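Local coordinates for uncharacterized protein (Legionella longbeachae NSW150, PDB 4JZA) that probably removes phosphate from phosphoinositide lipids, most likely phosphatidylinositol 3-phosphate, and may alter host lipid metabolism during infection, at residues N429-Y434 against P622-P627; F530-E535 against A558-H563; R591-V596 against E628-E633; F45-D50 against G615-K620. All blocks are in the same frame, centred on the assembly; numbering follows the deposited sequence.

Interaction 1: N429-Y434 against P622-P627; sequences NWITDY and PEWYLP
The loop 429-434 faces the short helix 622-625 with I431 and W624 nearest, their CA atoms 7.4 Å apart. W624 carries the contact. Its CG is anti to the backbone N (chi1 176°), which presents the indole to the loop, and the CD1 methyl of I431 settles over the five-membered ring as a CH-pi contact, 3.8 Å from CD1 to the W624 ring centroid and only 12° off the normal. I431 CG1 lies along the same indole, and CG2 reaches past W624 CD1 to within 3.9 Å of Y625 OH. Y625 in turn packs on R556, which ends a run of a cysteine, five residues and an arginine following strand 545-549. That is the P-loop signature of cysteine-based phosphatases, so this contact probably borders the active site. W430, its CG in the crowded position between N and the carbonyl carbon, brings the rim of its benzo ring up to the helix backbone, CH2 lying 3.8 Å from W624 N. E623 CB meets this ring at its edge. Within the loop, N429 OD1 accepts a weak bond from I431 N in an Asx turn, and N429 O takes T432 N at 3.2 Å. The W624 indole has a further partner in Y468, which stacks on it and accepts its NE1-H through the backbone O, while the E623 carboxylate forms salt bridges with R635 and K645.

Interaction 2: F530-E535 against A558-H563; sequences FLSSLE and AIELIH
Three partners grip S533 OG: H563 ND1 across the contact at 2.9 Å, T564 OG1, and, more weakly, L529 O one turn back on its own helix. The hydroxyl meets the imidazole at its edge, close to the ring plane, because H563 CG is anti to the backbone N (chi1 -167°) and the ring reaches straight over to the facing helix. There the CE1-NE2 side of the same ring is directed at F530 in a T-shaped pair, centroids of the F530 and H563 rings 4.9 Å apart and planes at 86°, with H563 CE1 standing over the middle of the phenyl face. Alongside, S532 OG touches the aliphatic part of E560, 3.6 Å from CG, while the E560 carboxylate turns to K557 and T564. The segments 530-535 and 558-563 cross at -67°, their axes 9.4 Å apart; their parent helices 524-542 and 556-574 flank, in sequence, strand 545-549 and the probable phosphatase P-loop. With F592 also meeting H563 edge-to-face, the imidazole is fixed in rotation by one hydrogen bond and two aromatic neighbours, surroundings that would be expected to favour its neutral form.

Interaction 3: R591-V596 against E628-E633; sequences RFVSLV and EDIAAE
V593 projects from helix 591-596 onto the turn formed by D629, I630 and E633, and each of its methyls has its own neighbours. CG1, anti to the backbone N, lies 3.8 Å from E633 CB and equally near the D629 carbonyl O. CG2 turns the other way, 3.8 Å from D629 OD2 and 4.0 Å from I630 CG1. One turn further along, V596 meets the same isoleucine from another side. V596 CG1 touches I630 CG2 at 3.5 Å, the two side chains crossing at about a right angle. The branches of I630 are thereby shared out: CG1, beside its backbone N (chi1 -64°), serves V593, and CG2, anti to that N, serves V596, with CD1 also reaching V596. This apolar centre is bordered by charged side chains. D629 pairs with R589 on the facing helix 587-602, whose side chain also touches I630. E633 CG, anti to the backbone N, lies with CB against V593 CG1; the bend at chi2 (65°) then turns the carboxylate, whose OE2 forms a salt bridge with R637. R637 itself returns to the first helix by binding S594 O. Inside helix 591-596, the F592 ring has V596 CG2 over one face, offset toward the rim. The short axes approach to 9.4 Å at -55°, an apolar crossing of helices 587-602 and 628-637 with V593 and I630 the nearest in CA. Beyond it, helix 587-602 is backed by helix 556-574 through F592 and V596 on A566, while L595 reaches M151 just after strand 144-150.

Interaction 4: F45-D50 against G615-K620; sequences FARRVD and GSEGIK
Helix 41-62, which packs against helix 95-116 through F45 and V49, receives the loop between helices 604-612 and 622-625, with G615 laid directly on it. The same loop runs on to the probable catalytic P-loop, where K620 N bonds to D555 OD1 and I619 packs on A558 and I559 of the helix that follows, so it spans from helix 41-62 to the likely active-site region. The main chains come close: the CA atoms of R48 and G615 are 4.1 Å apart. R47 CB lies 3.5 Å from G615 N. G615 adopts left-handed backbone angles (phi 91°, psi 3°); a CB would collide with R48 CB, and these angles by themselves call for glycine. Charge pairing centres on E617. R47, bent at chi3, turns the edge of its guanidinium to it in a salt bridge between NH1 and OE2, the planes 47° apart; the exact placing of these two atoms is less certain. E617 OE2 also takes the G615 N-H, modelled at 2.9 Å, and OE1 bonds to S44 OG, so the carboxylate ties the loop both to its own backbone and to the helix. R48 forms a separate polar group. Its NH1 pairs with E133 and donates to P614 O, just before G615. S616 OG lies over a face of the R48 guanidinium, 3.3 Å from NE at an angle too poor for bonding, while NE donates to D653 O.

Overall arrangement
Helix 556-574, which follows strand 545-549 and the probable P-loop, ties the set together. One side of interaction 2 lies on it; Y625 of interaction 1 and I619 of interaction 4 both pack on I559, and interaction 3 reaches it through F592. Interactions 2 and 3 are the nearest pair, centres about 14 Å apart, and follow one another along the chain, whereas interactions 1, 3 and 4 interlace and interaction 2 is nested inside the loops closed by 1 and 4. Residues 615-633 run in one course through interactions 4, 1 and 3, and a D433-K620 salt bridge joins 4 to 1. This run therefore connects helix 41-62 near the N terminus, the loop after strand 412-416 and helix 587-602 around the likely catalytic core.

Interaction 1: N429-Y434 against P622-P627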
# COMPACT_ATOMS: atom_id res chain seq x y z
N ASN A 429 -16.62 6.45 -12.07
CA ASN A 429 -17.67 5.40 -12.17
C ASN A 429 -17.30 4.10 -11.45
O ASN A 429 -16.28 4.04 -10.77
CB ASN A 429 -18.01 5.12 -13.63
CG ASN A 429 -16.82 4.60 -14.42
OD1 ASN A 429 -15.82 4.10 -13.87
ND2 ASN A 429 -16.93 4.74 -15.73
N TRP A 430 -18.12 3.05 -11.56
CA TRP A 430 -17.85 1.86 -10.75
C TRP A 430 -16.52 1.16 -11.04
O TRP A 430 -15.95 0.51 -10.16
CB TRP A 430 -19.02 0.89 -10.79
CG TRP A 430 -19.23 0.12 -12.05
CD1 TRP A 430 -19.51 0.62 -13.29
CD2 TRP A 430 -19.26 -1.31 -12.17
NE1 TRP A 430 -19.68 -0.41 -14.18
CE2 TRP A 430 -19.53 -1.60 -13.52
CE3 TRP A 430 -19.07 -2.36 -11.26
CZ2 TRP A 430 -19.64 -2.92 -14.00
CZ3 TRP A 430 -19.17 -3.68 -11.72
CH2 TRP A 430 -19.45 -3.95 -13.09
N ILE A 431 -16.00 1.33 -12.24
CA ILE A 431 -14.80 0.62 -12.62
C ILE A 431 -13.55 1.17 -11.92
O ILE A 431 -12.57 0.43 -11.72
CB ILE A 431 -14.63 0.65 -14.14
CG1 ILE A 431 -15.80 -0.05 -14.82
CG2 ILE A 431 -13.32 -0.03 -14.54
CD1 ILE A 431 -16.21 0.63 -16.10
N THR A 432 -13.57 2.45 -11.55
CA THR A 432 -12.39 3.11 -10.94
C THR A 432 -12.61 3.51 -9.44
O THR A 432 -11.80 4.24 -8.86
CB THR A 432 -11.83 4.26 -11.85
OG1 THR A 432 -11.52 5.41 -11.05
CG2 THR A 432 -12.82 4.68 -12.92
N ASP A 433 -13.67 2.96 -8.84
CA ASP A 433 -14.01 3.14 -7.41
C ASP A 433 -14.49 4.57 -7.05
O ASP A 433 -14.49 4.94 -5.87
CB ASP A 433 -12.81 2.79 -6.51
CG ASP A 433 -12.50 1.31 -6.46
OD1 ASP A 433 -13.39 0.51 -6.78
OD2 ASP A 433 -11.36 0.95 -6.05
N TYR A 434 -14.88 5.36 -8.05
CA TYR A 434 -15.25 6.78 -7.91
C TYR A 434 -14.07 7.64 -7.44
O TYR A 434 -14.26 8.76 -6.95
CB TYR A 434 -16.48 6.96 -7.01
CG TYR A 434 -17.76 6.39 -7.58
CD1 TYR A 434 -17.78 5.83 -8.81
CD2 TYR A 434 -18.96 6.47 -6.90
CE1 TYR A 434 -18.93 5.32 -9.35
CE2 TYR A 434 -20.13 5.94 -7.46
CZ TYR A 434 -20.07 5.37 -8.71
OH TYR A 434 -21.13 4.83 -9.39
N PRO A 622 -15.02 -8.07 -11.55
CA PRO A 622 -15.12 -9.16 -12.51
C PRO A 622 -16.22 -9.00 -13.55
O PRO A 622 -16.05 -9.40 -14.70
CB PRO A 622 -15.43 -10.39 -11.63
CG PRO A 622 -15.02 -10.01 -10.26
CD PRO A 622 -15.28 -8.55 -10.18
N GLU A 623 -17.37 -8.48 -13.12
CA GLU A 623 -18.53 -8.32 -14.00
C GLU A 623 -18.26 -7.28 -15.09
O GLU A 623 -18.95 -7.26 -16.11
CB GLU A 623 -19.81 -7.98 -13.21
CG GLU A 623 -20.47 -9.18 -12.56
CD GLU A 623 -21.54 -8.85 -11.51
OE1 GLU A 623 -21.47 -7.76 -10.91
OE2 GLU A 623 -22.42 -9.68 -11.23
N TRP A 624 -17.25 -6.44 -14.94
CA TRP A 624 -16.91 -5.57 -16.05
C TRP A 624 -16.04 -6.27 -17.08
O TRP A 624 -16.25 -6.08 -18.25
CB TRP A 624 -16.20 -4.32 -15.59
CG TRP A 624 -15.77 -3.48 -16.70
CD1 TRP A 624 -14.52 -3.10 -17.00
CD2 TRP A 624 -16.61 -2.89 -17.70
NE1 TRP A 624 -14.50 -2.31 -18.12
CE2 TRP A 624 -15.78 -2.16 -18.56
CE3 TRP A 624 -17.99 -2.90 -17.93
CZ2 TRP A 624 -16.26 -1.47 -19.64
CZ3 TRP A 624 -18.47 -2.22 -19.00
CH2 TRP A 624 -17.61 -1.53 -19.86
N TYR A 625 -15.07 -7.06 -16.61
CA TYR A 625 -14.01 -7.66 -17.46
C TYR A 625 -14.40 -9.02 -18.07
O TYR A 625 -13.79 -9.48 -19.09
CB TYR A 625 -12.70 -7.82 -16.64
CG TYR A 625 -12.12 -6.51 -16.23
CD1 TYR A 625 -11.73 -5.59 -17.19
CD2 TYR A 625 -11.99 -6.14 -14.88
CE1 TYR A 625 -11.22 -4.35 -16.84
CE2 TYR A 625 -11.45 -4.90 -14.51
CZ TYR A 625 -11.08 -3.99 -15.52
OH TYR A 625 -10.54 -2.73 -15.26
N LEU A 626 -15.38 -9.68 -17.44
CA LEU A 626 -15.81 -11.00 -17.88
C LEU A 626 -16.94 -10.80 -18.81
O LEU A 626 -17.73 -9.90 -18.64
CB LEU A 626 -16.28 -11.86 -16.71
CG LEU A 626 -15.24 -12.40 -15.71
CD1 LEU A 626 -15.92 -13.09 -14.52
CD2 LEU A 626 -14.31 -13.38 -16.39
N PRO A 627 -17.04 -11.63 -19.81
CA PRO A 627 -18.20 -11.75 -20.69
C PRO A 627 -19.46 -12.20 -19.94
O PRO A 627 -19.37 -12.93 -18.96
CB PRO A 627 -17.77 -12.85 -21.65
CG PRO A 627 -16.27 -12.74 -21.72
CD PRO A 627 -15.86 -12.33 -20.35

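Interaction 2: F530-E535 against A558-H563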
# COMPACT_ATOMS: atom_id res chain seq x y z
N PHE A 530 -9.78 -12.46 -25.68
CA PHE A 530 -9.28 -13.21 -26.83
C PHE A 530 -8.10 -12.54 -27.50
O PHE A 530 -7.11 -13.20 -27.82
CB PHE A 530 -10.37 -13.48 -27.85
CG PHE A 530 -11.10 -14.75 -27.62
CD1 PHE A 530 -10.55 -15.93 -27.99
CD2 PHE A 530 -12.34 -14.76 -27.00
CE1 PHE A 530 -11.20 -17.11 -27.76
CE2 PHE A 530 -13.02 -15.93 -26.77
CZ PHE A 530 -12.45 -17.12 -27.16
N LEU A 531 -8.16 -11.23 -27.70
CA LEU A 531 -6.99 -10.55 -28.20
C LEU A 531 -5.83 -10.76 -27.29
O LEU A 531 -4.78 -11.08 -27.79
CB LEU A 531 -7.24 -9.08 -28.33
CG LEU A 531 -8.25 -8.73 -29.42
CD1 LEU A 531 -8.45 -7.25 -29.33
CD2 LEU A 531 -7.78 -9.14 -30.81
N SER A 532 -5.99 -10.62 -25.97
CA SER A 532 -4.83 -10.70 -25.07
C SER A 532 -4.32 -12.16 -25.01
O SER A 532 -3.11 -12.40 -25.05
CB SER A 532 -5.10 -10.03 -23.69
OG SER A 532 -5.94 -10.79 -22.84
N SER A 533 -5.23 -13.13 -25.02
CA SER A 533 -4.83 -14.54 -24.93
C SER A 533 -4.11 -14.96 -26.19
O SER A 533 -3.13 -15.70 -26.11
CB SER A 533 -6.01 -15.47 -24.66
OG SER A 533 -6.43 -15.47 -23.31
N LEU A 534 -4.57 -14.50 -27.35
CA LEU A 534 -3.96 -14.94 -28.64
C LEU A 534 -2.53 -14.40 -28.77
O LEU A 534 -1.64 -15.15 -29.05
CB LEU A 534 -4.84 -14.56 -29.85
CG LEU A 534 -6.13 -15.40 -29.94
CD1 LEU A 534 -7.08 -14.77 -30.93
CD2 LEU A 534 -5.90 -16.85 -30.29
N GLU A 535 -2.32 -13.12 -28.46
CA GLU A 535 -1.00 -12.56 -28.37
C GLU A 535 -0.09 -13.42 -27.52
O GLU A 535 1.05 -13.65 -27.92
CB GLU A 535 -1.04 -11.17 -27.78
CG GLU A 535 -1.71 -10.18 -28.68
CD GLU A 535 -1.89 -8.79 -28.06
OE1 GLU A 535 -1.44 -8.50 -26.90
OE2 GLU A 535 -2.51 -7.97 -28.77
N ALA A 558 -4.81 -11.33 -13.82
CA ALA A 558 -5.30 -12.60 -13.32
C ALA A 558 -6.36 -13.16 -14.24
O ALA A 558 -6.42 -14.35 -14.46
CB ALA A 558 -5.85 -12.44 -11.92
N ILE A 559 -7.21 -12.29 -14.75
CA ILE A 559 -8.24 -12.70 -15.69
C ILE A 559 -7.67 -13.23 -17.00
O ILE A 559 -8.18 -14.20 -17.55
CB ILE A 559 -9.26 -11.57 -15.90
CG1 ILE A 559 -10.14 -11.44 -14.67
CG2 ILE A 559 -10.15 -11.83 -17.10
CD1 ILE A 559 -10.77 -10.08 -14.52
N GLU A 560 -6.61 -12.60 -17.51
CA GLU A 560 -5.97 -13.07 -18.72
C GLU A 560 -5.38 -14.45 -18.52
O GLU A 560 -5.48 -15.31 -19.39
CB GLU A 560 -4.85 -12.12 -19.13
CG GLU A 560 -4.09 -12.58 -20.37
CD GLU A 560 -2.82 -13.34 -20.06
OE1 GLU A 560 -2.03 -12.88 -19.21
OE2 GLU A 560 -2.58 -14.39 -20.67
N LEU A 561 -4.76 -14.66 -17.37
CA LEU A 561 -4.14 -15.93 -17.05
C LEU A 561 -5.14 -17.07 -16.97
O LEU A 561 -4.88 -18.16 -17.43
CB LEU A 561 -3.36 -15.84 -15.75
CG LEU A 561 -2.14 -14.95 -15.79
CD1 LEU A 561 -1.42 -14.99 -14.46
CD2 LEU A 561 -1.21 -15.37 -16.91
N ILE A 562 -6.29 -16.79 -16.37
CA ILE A 562 -7.35 -17.77 -16.30
C ILE A 562 -7.84 -18.07 -17.73
O ILE A 562 -8.02 -19.25 -18.12
CB ILE A 562 -8.49 -17.20 -15.44
CG1 ILE A 562 -8.19 -17.39 -13.95
CG2 ILE A 562 -9.82 -17.82 -15.77
CD1 ILE A 562 -8.95 -16.42 -13.09
N HIS A 563 -8.05 -17.00 -18.51
CA HIS A 563 -8.62 -17.14 -19.84
C HIS A 563 -7.66 -17.92 -20.71
O HIS A 563 -8.05 -18.89 -21.39
CB HIS A 563 -8.94 -15.80 -20.43
CG HIS A 563 -9.81 -15.85 -21.65
ND1 HIS A 563 -9.30 -15.81 -22.92
CD2 HIS A 563 -11.16 -15.83 -21.78
CE1 HIS A 563 -10.30 -15.81 -23.79
NE2 HIS A 563 -11.43 -15.84 -23.13

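Interaction 3: R591-V596 against E628-E633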
# COMPACT_ATOMS: atom_id res chain seq x y z
N ARG A 591 -18.58 -25.34 -23.31
CA ARG A 591 -17.45 -26.09 -22.76
C ARG A 591 -16.25 -25.28 -22.37
O ARG A 591 -15.44 -25.70 -21.52
CB ARG A 591 -17.00 -27.07 -23.79
CG ARG A 591 -17.91 -28.26 -23.84
CD ARG A 591 -17.55 -28.98 -25.11
NE ARG A 591 -18.08 -30.32 -25.14
CZ ARG A 591 -17.92 -31.12 -26.18
NH1 ARG A 591 -17.26 -30.69 -27.27
NH2 ARG A 591 -18.42 -32.34 -26.14
N PHE A 592 -16.11 -24.16 -23.04
CA PHE A 592 -15.10 -23.20 -22.73
C PHE A 592 -15.51 -22.47 -21.45
O PHE A 592 -14.72 -22.35 -20.50
CB PHE A 592 -14.90 -22.24 -23.92
CG PHE A 592 -13.85 -21.20 -23.67
CD1 PHE A 592 -12.55 -21.58 -23.45
CD2 PHE A 592 -14.17 -19.84 -23.62
CE1 PHE A 592 -11.57 -20.64 -23.20
CE2 PHE A 592 -13.19 -18.89 -23.37
CZ PHE A 592 -11.88 -19.30 -23.17
N VAL A 593 -16.75 -22.01 -21.43
CA VAL A 593 -17.29 -21.33 -20.27
C VAL A 593 -17.12 -22.20 -19.04
O VAL A 593 -16.80 -21.71 -17.95
CB VAL A 593 -18.75 -20.92 -20.49
CG1 VAL A 593 -19.40 -20.33 -19.23
CG2 VAL A 593 -18.82 -19.85 -21.58
N SER A 594 -17.32 -23.49 -19.19
CA SER A 594 -17.16 -24.38 -18.05
C SER A 594 -15.72 -24.37 -17.48
O SER A 594 -15.52 -24.33 -16.26
CB SER A 594 -17.56 -25.80 -18.41
OG SER A 594 -17.82 -26.53 -17.23
N LEU A 595 -14.75 -24.39 -18.39
CA LEU A 595 -13.35 -24.33 -18.03
C LEU A 595 -13.02 -23.00 -17.39
O LEU A 595 -12.41 -23.00 -16.33
CB LEU A 595 -12.44 -24.54 -19.23
CG LEU A 595 -12.45 -25.99 -19.74
CD1 LEU A 595 -12.01 -26.05 -21.20
CD2 LEU A 595 -11.62 -26.90 -18.84
N VAL A 596 -13.44 -21.89 -17.99
CA VAL A 596 -13.19 -20.60 -17.37
C VAL A 596 -13.77 -20.52 -15.98
O VAL A 596 -13.09 -20.10 -15.02
CB VAL A 596 -13.78 -19.43 -18.14
CG1 VAL A 596 -13.56 -18.15 -17.35
CG2 VAL A 596 -13.05 -19.28 -19.46
N GLU A 628 -20.64 -11.82 -20.42
CA GLU A 628 -21.86 -12.10 -19.68
C GLU A 628 -22.07 -13.58 -19.37
O GLU A 628 -22.48 -13.92 -18.26
CB GLU A 628 -23.10 -11.47 -20.35
CG GLU A 628 -23.55 -10.17 -19.68
CD GLU A 628 -23.80 -10.40 -18.18
OE1 GLU A 628 -24.72 -11.22 -17.88
OE2 GLU A 628 -23.05 -9.80 -17.32
N ASP A 629 -21.82 -14.48 -20.31
CA ASP A 629 -22.15 -15.90 -20.08
C ASP A 629 -21.26 -16.58 -19.05
O ASP A 629 -21.72 -17.46 -18.31
CB ASP A 629 -22.24 -16.72 -21.37
CG ASP A 629 -21.03 -16.55 -22.31
OD1 ASP A 629 -20.17 -15.71 -21.96
OD2 ASP A 629 -20.96 -17.24 -23.39
N ILE A 630 -20.01 -16.15 -18.94
CA ILE A 630 -19.09 -16.65 -17.90
C ILE A 630 -19.46 -16.13 -16.51
O ILE A 630 -19.54 -16.86 -15.53
CB ILE A 630 -17.65 -16.24 -18.20
CG1 ILE A 630 -17.18 -16.90 -19.50
CG2 ILE A 630 -16.73 -16.65 -17.06
CD1 ILE A 630 -15.91 -16.32 -20.10
N ALA A 631 -19.71 -14.85 -16.44
CA ALA A 631 -20.13 -14.24 -15.21
C ALA A 631 -21.41 -14.92 -14.74
O ALA A 631 -21.52 -15.32 -13.58
CB ALA A 631 -20.33 -12.73 -15.38
N ALA A 632 -22.36 -15.09 -15.64
CA ALA A 632 -23.65 -15.72 -15.30
C ALA A 632 -23.52 -17.17 -14.84
O ALA A 632 -24.17 -17.60 -13.93
CB ALA A 632 -24.61 -15.64 -16.47
N GLU A 633 -22.66 -17.92 -15.49
CA GLU A 633 -22.42 -19.28 -15.06
C GLU A 633 -21.82 -19.33 -13.66
O GLU A 633 -22.22 -20.16 -12.84
CB GLU A 633 -21.49 -19.96 -16.08
CG GLU A 633 -21.10 -21.41 -15.73
CD GLU A 633 -22.28 -22.37 -15.74
OE1 GLU A 633 -23.39 -21.95 -16.11
OE2 GLU A 633 -22.08 -23.55 -15.39

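Interaction 4: F45-D50 against G615-K620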
# COMPACT_ATOMS: atom_id res chain seq x y z
N PHE A 45 -11.70 -12.63 6.35
CA PHE A 45 -11.88 -11.70 7.45
C PHE A 45 -10.82 -11.87 8.55
O PHE A 45 -10.17 -10.92 8.97
CB PHE A 45 -13.30 -11.85 8.00
CG PHE A 45 -13.50 -11.20 9.30
CD1 PHE A 45 -13.76 -9.87 9.36
CD2 PHE A 45 -13.41 -11.94 10.45
CE1 PHE A 45 -13.90 -9.26 10.57
CE2 PHE A 45 -13.55 -11.34 11.66
CZ PHE A 45 -13.79 -10.00 11.71
N ALA A 46 -10.64 -13.08 9.01
CA ALA A 46 -9.59 -13.32 9.97
C ALA A 46 -8.20 -12.97 9.41
O ALA A 46 -7.33 -12.51 10.13
CB ALA A 46 -9.62 -14.77 10.40
N ARG A 47 -7.97 -13.21 8.12
CA ARG A 47 -6.64 -12.95 7.57
C ARG A 47 -6.39 -11.48 7.60
O ARG A 47 -5.30 -11.07 7.95
CB ARG A 47 -6.39 -13.50 6.15
CG ARG A 47 -6.35 -15.01 6.04
CD ARG A 47 -6.13 -15.48 4.59
NE ARG A 47 -4.71 -15.77 4.50
CZ ARG A 47 -3.86 -15.35 3.57
NH1 ARG A 47 -4.23 -14.65 2.49
NH2 ARG A 47 -2.60 -15.67 3.70
N ARG A 48 -7.41 -10.69 7.28
CA ARG A 48 -7.22 -9.23 7.19
C ARG A 48 -7.06 -8.62 8.56
O ARG A 48 -6.21 -7.77 8.76
CB ARG A 48 -8.38 -8.55 6.48
CG ARG A 48 -8.04 -7.19 5.91
CD ARG A 48 -7.67 -7.29 4.45
NE ARG A 48 -7.00 -6.10 4.01
CZ ARG A 48 -5.73 -5.84 4.26
NH1 ARG A 48 -5.00 -6.72 4.90
NH2 ARG A 48 -5.19 -4.70 3.86
N VAL A 49 -7.89 -9.05 9.50
CA VAL A 49 -7.70 -8.62 10.86
C VAL A 49 -6.28 -8.92 11.31
O VAL A 49 -5.58 -8.03 11.79
CB VAL A 49 -8.71 -9.27 11.84
CG1 VAL A 49 -8.33 -8.97 13.28
CG2 VAL A 49 -10.11 -8.75 11.60
N ASP A 50 -5.86 -10.16 11.14
CA ASP A 50 -4.57 -10.61 11.64
C ASP A 50 -3.45 -9.83 10.98
O ASP A 50 -2.54 -9.37 11.64
CB ASP A 50 -4.43 -12.13 11.41
CG ASP A 50 -3.06 -12.70 11.85
OD1 ASP A 50 -2.68 -12.68 13.05
OD2 ASP A 50 -2.36 -13.23 10.99
N GLY A 615 -6.29 -11.40 3.35
CA GLY A 615 -7.70 -11.14 3.54
C GLY A 615 -8.32 -10.37 2.39
O GLY A 615 -9.49 -10.05 2.39
N SER A 616 -7.51 -10.11 1.39
CA SER A 616 -7.91 -9.34 0.23
C SER A 616 -8.04 -10.26 -0.96
O SER A 616 -7.76 -9.88 -2.08
CB SER A 616 -6.92 -8.24 -0.05
OG SER A 616 -7.07 -7.20 0.88
N GLU A 617 -8.45 -11.49 -0.69
CA GLU A 617 -8.50 -12.49 -1.72
C GLU A 617 -9.76 -12.35 -2.52
O GLU A 617 -10.79 -12.88 -2.17
CB GLU A 617 -8.47 -13.87 -1.07
CG GLU A 617 -7.14 -14.22 -0.44
CD GLU A 617 -7.07 -13.88 1.02
OE1 GLU A 617 -8.12 -13.91 1.68
OE2 GLU A 617 -5.98 -13.58 1.52
N GLY A 618 -9.64 -11.62 -3.62
CA GLY A 618 -10.72 -11.47 -4.60
C GLY A 618 -10.12 -10.90 -5.87
O GLY A 618 -8.92 -10.79 -5.94
N ILE A 619 -10.97 -10.53 -6.83
CA ILE A 619 -10.58 -9.94 -8.08
C ILE A 619 -11.38 -8.65 -8.30
O ILE A 619 -12.56 -8.58 -8.05
CB ILE A 619 -10.90 -10.90 -9.24
CG1 ILE A 619 -10.12 -12.22 -9.12
CG2 ILE A 619 -10.63 -10.26 -10.62
CD1 ILE A 619 -8.63 -12.02 -9.04
N LYS A 620 -10.74 -7.66 -8.84
CA LYS A 620 -11.37 -6.40 -9.10
C LYS A 620 -12.38 -6.50 -10.22
O LYS A 620 -12.08 -7.05 -11.28
CB LYS A 620 -10.30 -5.39 -9.49
CG LYS A 620 -10.53 -4.00 -8.96
CD LYS A 620 -10.35 -3.93 -7.44
CE LYS A 620 -10.94 -2.63 -6.90
NZ LYS A 620 -12.41 -2.41 -7.13